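Local coordinates for uncharacterized protein DUF1344 (PDB 3K6O) that is of unknown function but belongs to the NigD-like family, with an N-terminal OB domain and a C-terminal beta-sandwich domain, at residues G102-Q107 against Y156-S161; Q107-W112 against R121-F126; L152-N157 against V189-V194. All blocks are in the same frame, centred on the assembly; numbering follows the deposited sequence.

Contact 1: residues G102-Q107 against Y156-S161; sequences GNMKVQ and YNNNGS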
loop_
_atom_site.group_PDB
_atom_site.type_symbol
_atom_site.label_atom_id
_atom_site.label_comp_id
_atom_site.label_asym_id
_atom_site.label_seq_id
_atom_site.Cartn_x
_atom_site.Cartn_y
_atom_site.Cartn_z
ATOM N N GLY A 102 -8.803 17.292 5.970
ATOM C CA GLY A 102 -10.159 16.792 6.112
ATOM C C GLY A 102 -10.221 15.523 6.971
ATOM O O GLY A 102 -9.222 15.068 7.504
ATOM N N ASN A 103 -11.432 14.996 7.130
ATOM C CA ASN A 103 -11.643 13.721 7.763
ATOM C C ASN A 103 -13.017 13.193 7.370
ATOM O O ASN A 103 -13.821 12.811 8.208
ATOM C CB ASN A 103 -11.536 13.846 9.277
ATOM C CG ASN A 103 -11.455 12.497 9.956
ATOM O OD1 ASN A 103 -11.022 11.481 9.348
ATOM N ND2 ASN A 103 -11.890 12.456 11.218
HETATM N N MSE A 104 -13.268 13.164 6.076
HETATM C CA MSE A 104 -14.522 12.679 5.539
HETATM C C MSE A 104 -14.625 11.151 5.553
HETATM O O MSE A 104 -13.617 10.426 5.552
HETATM C CB MSE A 104 -14.662 13.207 4.125
HETATM C CG MSE A 104 -14.742 14.757 4.071
HETATM SE SE MSE A 104 -15.017 15.318 2.266
HETATM C CE MSE A 104 -16.993 15.137 2.211
ATOM N N LYS A 105 -15.854 10.659 5.606
ATOM C CA LYS A 105 -16.087 9.233 5.686
ATOM C C LYS A 105 -15.592 8.542 4.411
ATOM O O LYS A 105 -15.842 9.015 3.301
ATOM C CB LYS A 105 -17.579 8.949 5.922
ATOM C CG LYS A 105 -18.068 9.426 7.313
ATOM C CD LYS A 105 -19.419 8.818 7.720
ATOM C CE LYS A 105 -19.725 9.053 9.243
ATOM N NZ LYS A 105 -18.679 8.423 10.165
ATOM N N VAL A 106 -14.903 7.419 4.594
ATOM C CA VAL A 106 -14.350 6.634 3.493
ATOM C C VAL A 106 -14.655 5.143 3.736
ATOM O O VAL A 106 -14.723 4.693 4.887
ATOM C CB VAL A 106 -12.822 6.825 3.370
ATOM C CG1 VAL A 106 -12.072 6.323 4.642
ATOM C CG2 VAL A 106 -12.259 6.103 2.125
ATOM N N GLN A 107 -14.848 4.403 2.645
ATOM C CA GLN A 107 -15.058 2.949 2.687
ATOM C C GLN A 107 -13.753 2.221 2.465
ATOM O O GLN A 107 -13.177 2.310 1.389
ATOM C CB GLN A 107 -16.070 2.531 1.614
ATOM C CG GLN A 107 -16.374 1.030 1.596
ATOM C CD GLN A 107 -17.430 0.648 0.564
ATOM O OE1 GLN A 107 -17.992 1.503 -0.135
ATOM N NE2 GLN A 107 -17.704 -0.651 0.463
ATOM N N TYR A 156 -9.458 11.112 4.685
ATOM C CA TYR A 156 -9.995 11.194 3.324
ATOM C C TYR A 156 -10.620 12.562 3.059
ATOM O O TYR A 156 -11.311 13.121 3.912
ATOM C CB TYR A 156 -11.054 10.100 3.096
ATOM C CG TYR A 156 -11.721 10.108 1.722
ATOM C CD1 TYR A 156 -10.997 9.856 0.582
ATOM C CD2 TYR A 156 -13.091 10.383 1.579
ATOM C CE1 TYR A 156 -11.599 9.820 -0.662
ATOM C CE2 TYR A 156 -13.694 10.378 0.340
ATOM C CZ TYR A 156 -12.934 10.085 -0.777
ATOM O OH TYR A 156 -13.491 10.088 -2.015
ATOM N N ASN A 157 -10.366 13.096 1.868
ATOM C CA ASN A 157 -11.018 14.316 1.429
ATOM C C ASN A 157 -11.464 14.108 -0.015
ATOM O O ASN A 157 -10.639 13.827 -0.873
ATOM C CB ASN A 157 -10.095 15.531 1.558
ATOM C CG ASN A 157 -10.861 16.833 1.630
ATOM O OD1 ASN A 157 -12.027 16.916 1.214
ATOM N ND2 ASN A 157 -10.224 17.866 2.180
ATOM N N ASN A 158 -12.770 14.212 -0.275
ATOM C CA ASN A 158 -13.270 14.032 -1.647
ATOM C C ASN A 158 -13.130 15.284 -2.491
ATOM O O ASN A 158 -13.351 15.250 -3.710
ATOM C CB ASN A 158 -14.693 13.492 -1.678
ATOM C CG ASN A 158 -15.708 14.449 -1.118
ATOM O OD1 ASN A 158 -15.455 15.643 -0.960
ATOM N ND2 ASN A 158 -16.873 13.922 -0.797
ATOM N N ASN A 159 -12.745 16.386 -1.843
ATOM C CA ASN A 159 -12.446 17.615 -2.544
ATOM C C ASN A 159 -13.622 17.998 -3.443
ATOM O O ASN A 159 -13.436 18.260 -4.607
ATOM C CB ASN A 159 -11.144 17.439 -3.372
ATOM C CG ASN A 159 -9.876 17.463 -2.507
ATOM O OD1 ASN A 159 -9.880 18.002 -1.399
ATOM N ND2 ASN A 159 -8.792 16.892 -3.019
ATOM N N GLY A 160 -14.833 17.974 -2.900
ATOM C CA GLY A 160 -16.040 18.336 -3.658
ATOM C C GLY A 160 -16.648 17.250 -4.543
ATOM O O GLY A 160 -17.842 17.287 -4.829
ATOM N N SER A 161 -15.839 16.289 -4.985
ATOM C CA SER A 161 -16.325 15.200 -5.840
ATOM C C SER A 161 -17.247 14.223 -5.107
ATOM O O SER A 161 -16.787 13.394 -4.307
ATOM C CB SER A 161 -15.151 14.429 -6.417
ATOM O OG SER A 161 -14.409 15.258 -7.280
HETATM O O HOH W 1 -11.253 10.394 6.800
#
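Gly102, where the chain leaves helix 98-101 with positive phi, sets its CA 4.1 Å from Asn157 ND2, which donates a hydrogen bond to Ser100 O. Next comes Asn103, whose OD1 accepts from a water that also donates to Met104 O and accepts from Tyr156 N, so one water ties both backbones together. Met104, a selenomethionine, gives the direct bond of the contact: its N donates to Tyr156 O at 2.9 Å. The bend at chi3 (85°) brings Met104 CE to Asn158 ND2 (3.2 Å). Met104 SE lies 3.3 Å from Asn158 OD1 and 3.5 Å from Asn157 OD1. Lys105 turns away and brings only its carbonyl near the Tyr156 ring, O to CD2 3.5 Å. Val106 lays CG2 over one face of that ring, toward the rim, and packs CB against Tyr156 CB at 3.7 Å. The ring's hydroxyl is hydrogen-bonded to Asn125 OD1 on strand 117-125. Asn157 OD1 accepts from Asn159 N, an Asx turn leading into the type I' turn Asn158-Ser161. An alanine at Asn157 would probably leave Asn159 N and Ser100 O without these mates and free the turn to shift. The chemistry is thus mixed: one backbone bond and a water join the loop before strand 107-113 to strand 149-157, while Met104 and Val106 pack on Tyr156 and the asparagines.

Contact 2: residues Q107-W112 against R121-F126; sequences QIKDMW and RFMLNF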
loop_
_atom_site.group_PDB
_atom_site.type_symbol
_atom_site.label_atom_id
_atom_site.label_comp_id
_atom_site.label_asym_id
_atom_site.label_seq_id
_atom_site.Cartn_x
_atom_site.Cartn_y
_atom_site.Cartn_z
ATOM N N GLN A 107 -14.848 4.403 2.645
ATOM C CA GLN A 107 -15.058 2.949 2.687
ATOM C C GLN A 107 -13.753 2.221 2.465
ATOM O O GLN A 107 -13.177 2.310 1.389
ATOM C CB GLN A 107 -16.070 2.531 1.614
ATOM C CG GLN A 107 -16.374 1.030 1.596
ATOM C CD GLN A 107 -17.430 0.648 0.564
ATOM O OE1 GLN A 107 -17.992 1.503 -0.135
ATOM N NE2 GLN A 107 -17.704 -0.651 0.463
ATOM N N ILE A 108 -13.268 1.532 3.497
ATOM C CA ILE A 108 -12.059 0.739 3.406
ATOM C C ILE A 108 -12.413 -0.702 3.051
ATOM O O ILE A 108 -13.212 -1.310 3.726
ATOM C CB ILE A 108 -11.274 0.706 4.725
ATOM C CG1 ILE A 108 -10.841 2.122 5.160
ATOM C CG2 ILE A 108 -10.013 -0.200 4.579
ATOM C CD1 ILE A 108 -10.091 2.913 4.079
ATOM N N LYS A 109 -11.841 -1.232 1.979
ATOM C CA LYS A 109 -12.026 -2.637 1.611
ATOM C C LYS A 109 -10.901 -3.528 2.155
ATOM O O LYS A 109 -11.154 -4.640 2.565
ATOM C CB LYS A 109 -12.151 -2.786 0.086
ATOM C CG LYS A 109 -13.463 -2.271 -0.485
ATOM C CD LYS A 109 -13.860 -2.984 -1.773
ATOM C CE LYS A 109 -15.342 -2.815 -2.059
ATOM N NZ LYS A 109 -15.738 -3.314 -3.418
ATOM N N ASP A 110 -9.655 -3.062 2.140
ATOM C CA ASP A 110 -8.551 -3.792 2.777
ATOM C C ASP A 110 -7.552 -2.817 3.385
ATOM O O ASP A 110 -7.323 -1.759 2.835
ATOM C CB ASP A 110 -7.803 -4.667 1.769
ATOM C CG ASP A 110 -8.627 -5.805 1.272
ATOM O OD1 ASP A 110 -8.730 -6.803 1.997
ATOM O OD2 ASP A 110 -9.182 -5.697 0.168
HETATM N N MSE A 111 -6.981 -3.172 4.530
HETATM C CA MSE A 111 -5.828 -2.462 5.032
HETATM C C MSE A 111 -4.894 -3.396 5.759
HETATM O O MSE A 111 -5.322 -4.128 6.629
HETATM C CB MSE A 111 -6.223 -1.319 5.962
HETATM C CG MSE A 111 -4.961 -0.559 6.554
HETATM SE SE MSE A 111 -5.570 0.584 8.048
HETATM C CE MSE A 111 -6.632 1.685 6.949
ATOM N N TRP A 112 -3.608 -3.330 5.423
ATOM C CA TRP A 112 -2.613 -4.126 6.119
ATOM C C TRP A 112 -1.238 -3.505 5.971
ATOM O O TRP A 112 -0.925 -2.922 4.935
ATOM C CB TRP A 112 -2.610 -5.573 5.605
ATOM C CG TRP A 112 -1.907 -5.781 4.292
ATOM C CD1 TRP A 112 -0.688 -6.308 4.114
ATOM C CD2 TRP A 112 -2.411 -5.477 2.985
ATOM N NE1 TRP A 112 -0.394 -6.390 2.774
ATOM C CE2 TRP A 112 -1.435 -5.863 2.061
ATOM C CE3 TRP A 112 -3.604 -4.926 2.510
ATOM C CZ2 TRP A 112 -1.590 -5.693 0.680
ATOM C CZ3 TRP A 112 -3.768 -4.774 1.117
ATOM C CH2 TRP A 112 -2.771 -5.163 0.227
ATOM N N ARG A 121 -6.675 -0.723 0.224
ATOM C CA ARG A 121 -7.572 -0.784 -0.895
ATOM C C ARG A 121 -8.838 -0.140 -0.407
ATOM O O ARG A 121 -9.320 -0.481 0.673
ATOM C CB ARG A 121 -7.840 -2.221 -1.329
ATOM C CG ARG A 121 -8.692 -2.291 -2.623
ATOM C CD ARG A 121 -8.653 -3.663 -3.260
ATOM N NE ARG A 121 -9.436 -4.553 -2.428
ATOM C CZ ARG A 121 -10.261 -5.487 -2.867
ATOM N NH1 ARG A 121 -10.406 -5.730 -4.166
ATOM N NH2 ARG A 121 -10.929 -6.195 -1.978
ATOM N N PHE A 122 -9.374 0.798 -1.183
ATOM C CA PHE A 122 -10.496 1.607 -0.727
ATOM C C PHE A 122 -11.313 2.153 -1.873
ATOM O O PHE A 122 -10.926 2.041 -3.041
ATOM C CB PHE A 122 -10.017 2.760 0.154
ATOM C CG PHE A 122 -9.273 3.860 -0.588
ATOM C CD1 PHE A 122 -7.991 3.657 -1.082
ATOM C CD2 PHE A 122 -9.843 5.119 -0.751
ATOM C CE1 PHE A 122 -7.309 4.664 -1.741
ATOM C CE2 PHE A 122 -9.150 6.143 -1.413
ATOM C CZ PHE A 122 -7.871 5.909 -1.899
HETATM N N MSE A 123 -12.472 2.710 -1.538
HETATM C CA MSE A 123 -13.351 3.311 -2.529
HETATM C C MSE A 123 -13.172 4.817 -2.467
HETATM O O MSE A 123 -13.114 5.395 -1.385
HETATM C CB MSE A 123 -14.813 2.950 -2.251
HETATM C CG MSE A 123 -15.135 1.447 -2.193
HETATM SE SE MSE A 123 -14.630 0.443 -3.792
HETATM C CE MSE A 123 -16.013 0.971 -4.979
ATOM N N LEU A 124 -13.064 5.444 -3.628
ATOM C CA LEU A 124 -12.998 6.896 -3.726
ATOM C C LEU A 124 -13.969 7.412 -4.770
ATOM O O LEU A 124 -14.284 6.740 -5.749
ATOM C CB LEU A 124 -11.573 7.370 -4.059
ATOM C CG LEU A 124 -10.978 6.982 -5.421
ATOM C CD1 LEU A 124 -9.704 7.802 -5.677
ATOM C CD2 LEU A 124 -10.636 5.528 -5.433
ATOM N N ASN A 125 -14.443 8.632 -4.552
ATOM C CA ASN A 125 -15.388 9.225 -5.470
ATOM C C ASN A 125 -14.696 9.506 -6.797
ATOM O O ASN A 125 -13.580 10.016 -6.817
ATOM C CB ASN A 125 -15.974 10.486 -4.855
ATOM C CG ASN A 125 -16.741 10.201 -3.576
ATOM O OD1 ASN A 125 -16.154 10.166 -2.473
ATOM N ND2 ASN A 125 -18.070 10.017 -3.700
ATOM N N PHE A 126 -15.334 9.132 -7.907
ATOM C CA PHE A 126 -14.830 9.483 -9.231
ATOM C C PHE A 126 -14.596 10.999 -9.317
ATOM O O PHE A 126 -15.435 11.788 -8.852
ATOM C CB PHE A 126 -15.820 9.059 -10.329
ATOM C CG PHE A 126 -15.252 9.150 -11.719
ATOM C CD1 PHE A 126 -14.323 8.211 -12.162
ATOM C CD2 PHE A 126 -15.630 10.173 -12.576
ATOM C CE1 PHE A 126 -13.782 8.277 -13.449
ATOM C CE2 PHE A 126 -15.090 10.250 -13.872
ATOM C CZ PHE A 126 -14.155 9.295 -14.301
HETATM O O HOH W 2 -15.277 5.981 0.064
#
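Asp110 and Arg121 hold the tight end of this contact, their side chains lying side by side. Arg121 CG sits anti to the backbone N (chi1 -174°), and a bend at chi3 (72°) swings NE round toward the carboxylate. NE and NH2 both reach Asp110 OD2 at 2.8 Å, side-on, nearly along its C-O axis, with the oxygen tilted 22° from the guanidinium plane and both N-H bonds clearly bent. Two N-H groups thus grip one oxygen, which would probably favour the ionised carboxylate; Arg121 NH1 has a second acid in Asp219. Beneath the salt bridge the backbones are stitched closely: Arg121 O takes both Lys109 N (2.9 Å) and Asp110 N (3.0 Å) from the same face of its plane, while Arg121 N donates to Asp110 O. Lys109 and Asp110 both facing Arg121 is a classic beta bulge, in the hairpin of strands 107-113 and 117-125 within the beta-sandwich domain, and at Lys109 the chain turns a corner. Ile108 and Phe122, a non-hydrogen-bonded pair, point to the other face, where Ile108 CD1 meets Phe122 CB at 3.9 Å near Leu154 and Val170. Farther along, Met123 N donates a nearly straight bond to Gln107 O (3.0 Å); only the long side chains there are looser, meeting by van der Waals contact. Gln107 runs extended beside Met123, a selenomethionine, with OE1 3.5 Å from its CG. Exposed Lys109 crosses the bent end of that residue, CE 3.8 Å from SE, and a water bridges Gln107 N to Met123 O.

Contact 3: residues L152-N157 against V189-V194; sequences LELRYN and VLVNPV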
loop_
_atom_site.group_PDB
_atom_site.type_symbol
_atom_site.label_atom_id
_atom_site.label_comp_id
_atom_site.label_asym_id
_atom_site.label_seq_id
_atom_site.Cartn_x
_atom_site.Cartn_y
_atom_site.Cartn_z
ATOM N N LEU A 152 -1.177 6.630 13.928
ATOM C CA LEU A 152 -1.364 7.332 12.647
ATOM C C LEU A 152 -2.856 7.436 12.340
ATOM O O LEU A 152 -3.701 6.664 12.899
ATOM C CB LEU A 152 -0.667 6.564 11.512
ATOM C CG LEU A 152 0.822 6.366 11.676
ATOM C CD1 LEU A 152 1.425 5.437 10.583
ATOM C CD2 LEU A 152 1.587 7.687 11.811
ATOM N N GLU A 153 -3.204 8.346 11.427
ATOM C CA GLU A 153 -4.603 8.461 11.039
ATOM C C GLU A 153 -4.725 8.529 9.553
ATOM O O GLU A 153 -3.924 9.169 8.887
ATOM C CB GLU A 153 -5.272 9.684 11.691
ATOM C CG GLU A 153 -4.971 9.874 13.189
ATOM C CD GLU A 153 -5.754 11.044 13.815
ATOM O OE1 GLU A 153 -6.562 11.665 13.073
ATOM O OE2 GLU A 153 -5.537 11.337 15.023
ATOM N N LEU A 154 -5.730 7.856 9.025
ATOM C CA LEU A 154 -6.049 7.972 7.622
ATOM C C LEU A 154 -7.111 9.053 7.498
ATOM O O LEU A 154 -8.111 9.007 8.190
ATOM C CB LEU A 154 -6.615 6.680 7.047
ATOM C CG LEU A 154 -5.758 5.572 6.450
ATOM C CD1 LEU A 154 -6.773 4.509 5.954
ATOM C CD2 LEU A 154 -4.817 6.040 5.338
ATOM N N ARG A 155 -6.876 10.003 6.609
ATOM C CA ARG A 155 -7.740 11.142 6.418
ATOM C C ARG A 155 -8.154 11.187 4.945
ATOM O O ARG A 155 -7.295 11.292 4.064
ATOM C CB ARG A 155 -6.983 12.412 6.829
ATOM C CG ARG A 155 -6.579 12.451 8.301
ATOM C CD ARG A 155 -7.843 12.419 9.173
ATOM N NE ARG A 155 -7.624 12.805 10.579
ATOM C CZ ARG A 155 -7.910 13.987 11.117
ATOM N NH1 ARG A 155 -8.433 14.985 10.409
ATOM N NH2 ARG A 155 -7.720 14.152 12.409
ATOM N N TYR A 156 -9.458 11.112 4.685
ATOM C CA TYR A 156 -9.995 11.194 3.324
ATOM C C TYR A 156 -10.620 12.562 3.059
ATOM O O TYR A 156 -11.311 13.121 3.912
ATOM C CB TYR A 156 -11.054 10.100 3.096
ATOM C CG TYR A 156 -11.721 10.108 1.722
ATOM C CD1 TYR A 156 -10.997 9.856 0.582
ATOM C CD2 TYR A 156 -13.091 10.383 1.579
ATOM C CE1 TYR A 156 -11.599 9.820 -0.662
ATOM C CE2 TYR A 156 -13.694 10.378 0.340
ATOM C CZ TYR A 156 -12.934 10.085 -0.777
ATOM O OH TYR A 156 -13.491 10.088 -2.015
ATOM N N ASN A 157 -10.366 13.096 1.868
ATOM C CA ASN A 157 -11.018 14.316 1.429
ATOM C C ASN A 157 -11.464 14.108 -0.015
ATOM O O ASN A 157 -10.639 13.827 -0.873
ATOM C CB ASN A 157 -10.095 15.531 1.558
ATOM C CG ASN A 157 -10.861 16.833 1.630
ATOM O OD1 ASN A 157 -12.027 16.916 1.214
ATOM N ND2 ASN A 157 -10.224 17.866 2.180
ATOM N N VAL A 189 -4.149 2.644 13.489
ATOM C CA VAL A 189 -4.574 3.523 12.431
ATOM C C VAL A 189 -6.058 3.922 12.577
ATOM O O VAL A 189 -6.939 3.065 12.536
ATOM C CB VAL A 189 -4.367 2.894 11.039
ATOM C CG1 VAL A 189 -4.819 3.889 9.911
ATOM C CG2 VAL A 189 -2.889 2.468 10.854
ATOM N N LEU A 190 -6.312 5.216 12.760
ATOM C CA LEU A 190 -7.669 5.720 12.934
ATOM C C LEU A 190 -8.325 5.994 11.585
ATOM O O LEU A 190 -7.718 6.611 10.694
ATOM C CB LEU A 190 -7.697 7.020 13.762
ATOM C CG LEU A 190 -7.691 6.905 15.291
ATOM C CD1 LEU A 190 -7.335 8.249 15.933
ATOM C CD2 LEU A 190 -9.049 6.393 15.865
ATOM N N VAL A 191 -9.574 5.567 11.469
ATOM C CA VAL A 191 -10.346 5.692 10.245
ATOM C C VAL A 191 -11.738 6.206 10.563
ATOM O O VAL A 191 -12.380 5.762 11.552
ATOM C CB VAL A 191 -10.463 4.327 9.529
ATOM C CG1 VAL A 191 -11.460 4.378 8.310
ATOM C CG2 VAL A 191 -9.060 3.872 9.105
ATOM N N ASN A 192 -12.209 7.107 9.714
ATOM C CA ASN A 192 -13.575 7.567 9.773
ATOM C C ASN A 192 -14.340 6.813 8.682
ATOM O O ASN A 192 -14.207 7.116 7.496
ATOM C CB ASN A 192 -13.615 9.071 9.570
ATOM C CG ASN A 192 -14.986 9.665 9.843
ATOM O OD1 ASN A 192 -15.895 8.992 10.329
ATOM N ND2 ASN A 192 -15.142 10.922 9.502
ATOM N N PRO A 193 -15.118 5.797 9.072
ATOM C CA PRO A 193 -15.703 4.871 8.098
ATOM C C PRO A 193 -17.065 5.307 7.587
ATOM O O PRO A 193 -17.791 5.922 8.323
ATOM C CB PRO A 193 -15.808 3.580 8.902
ATOM C CG PRO A 193 -16.115 4.063 10.300
ATOM C CD PRO A 193 -15.449 5.411 10.458
ATOM N N VAL A 194 -17.420 4.958 6.353
ATOM C CA VAL A 194 -18.748 5.302 5.800
ATOM C C VAL A 194 -19.922 4.710 6.560
ATOM O O VAL A 194 -20.930 5.397 6.815
ATOM C CB VAL A 194 -18.930 4.925 4.296
ATOM C CG1 VAL A 194 -17.855 5.561 3.432
ATOM C CG2 VAL A 194 -18.972 3.422 4.103
HETATM O O HOH W 3 -10.554 7.930 7.506
#
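Leu152 and Glu153 pair with Val189 and Leu190 as parallel beta neighbours, joining strands 149-157 and 186-191 in the C-terminal beta-sandwich domain, a largely buried contact. The short strand segments run 29° apart in direction, and their axes approach to 4.5 Å. Two backbone bonds set the register: Leu190 N donates to Leu152 O at 3.0 Å, and Leu154 N to Leu190 O at 2.9 Å. Val189 CA adds a CA-H...O contact to Leu152 O. Leu154, Val189 and Val191 make up the greasy side. Leu154, its CG turned well off the position anti to the carbonyl carbon (chi1 -89°), crosses Val189 at a slant, Leu154 CG to Val189 CG1 at 4.0 Å. It lies alongside Val191, with Leu154 CD1 3.9 Å from Val191 CG2. Met111 of strand 107-113 touches all three of these side chains, consistent with this face lying toward the interior of the sandwich. On the other face Glu153 and Leu190 point the same way, and the hydrocarbon part of the glutamate runs beside the leucine, with Leu190 CD1 3.7 Å from Glu153 OE2. That carboxylate oxygen has its own partner in Asn139. Past Val191, where strand 186-191 ends, the chains draw apart and a water bridges them, donating to Leu154 O and accepting from Asn192 N. Arg155, two residues on from Glu153 in the same strand, turns back and grips Glu153 OE1 side-on with NH2 (2.8 Å) and NE (2.9 Å), the oxygen lying within 3° of the guanidinium plane.

In the fold
All three contacts lie in the C-terminal beta-sandwich domain, with centres 9 to 11 Å apart. Contact 3 is the buried one, and its inner face is aliphatic; contact 2 is a surface contact whose outer face carries a salt bridge, and contact 1, partly buried, mixes a backbone bond, a water and packing on a tyrosine. Contacts 1 and 3 both use strand 149-157, and Asn192 bonds to Asn103 and Lys105 between them. Contacts 1 and 2 share Gln107, and the hairpin of contact 2 is nested inside the loop that contact 1 closes. From contact 2, Met111 packs on Leu154 of contact 3, whose Val194 CG1 in turn packs near Gln107 N.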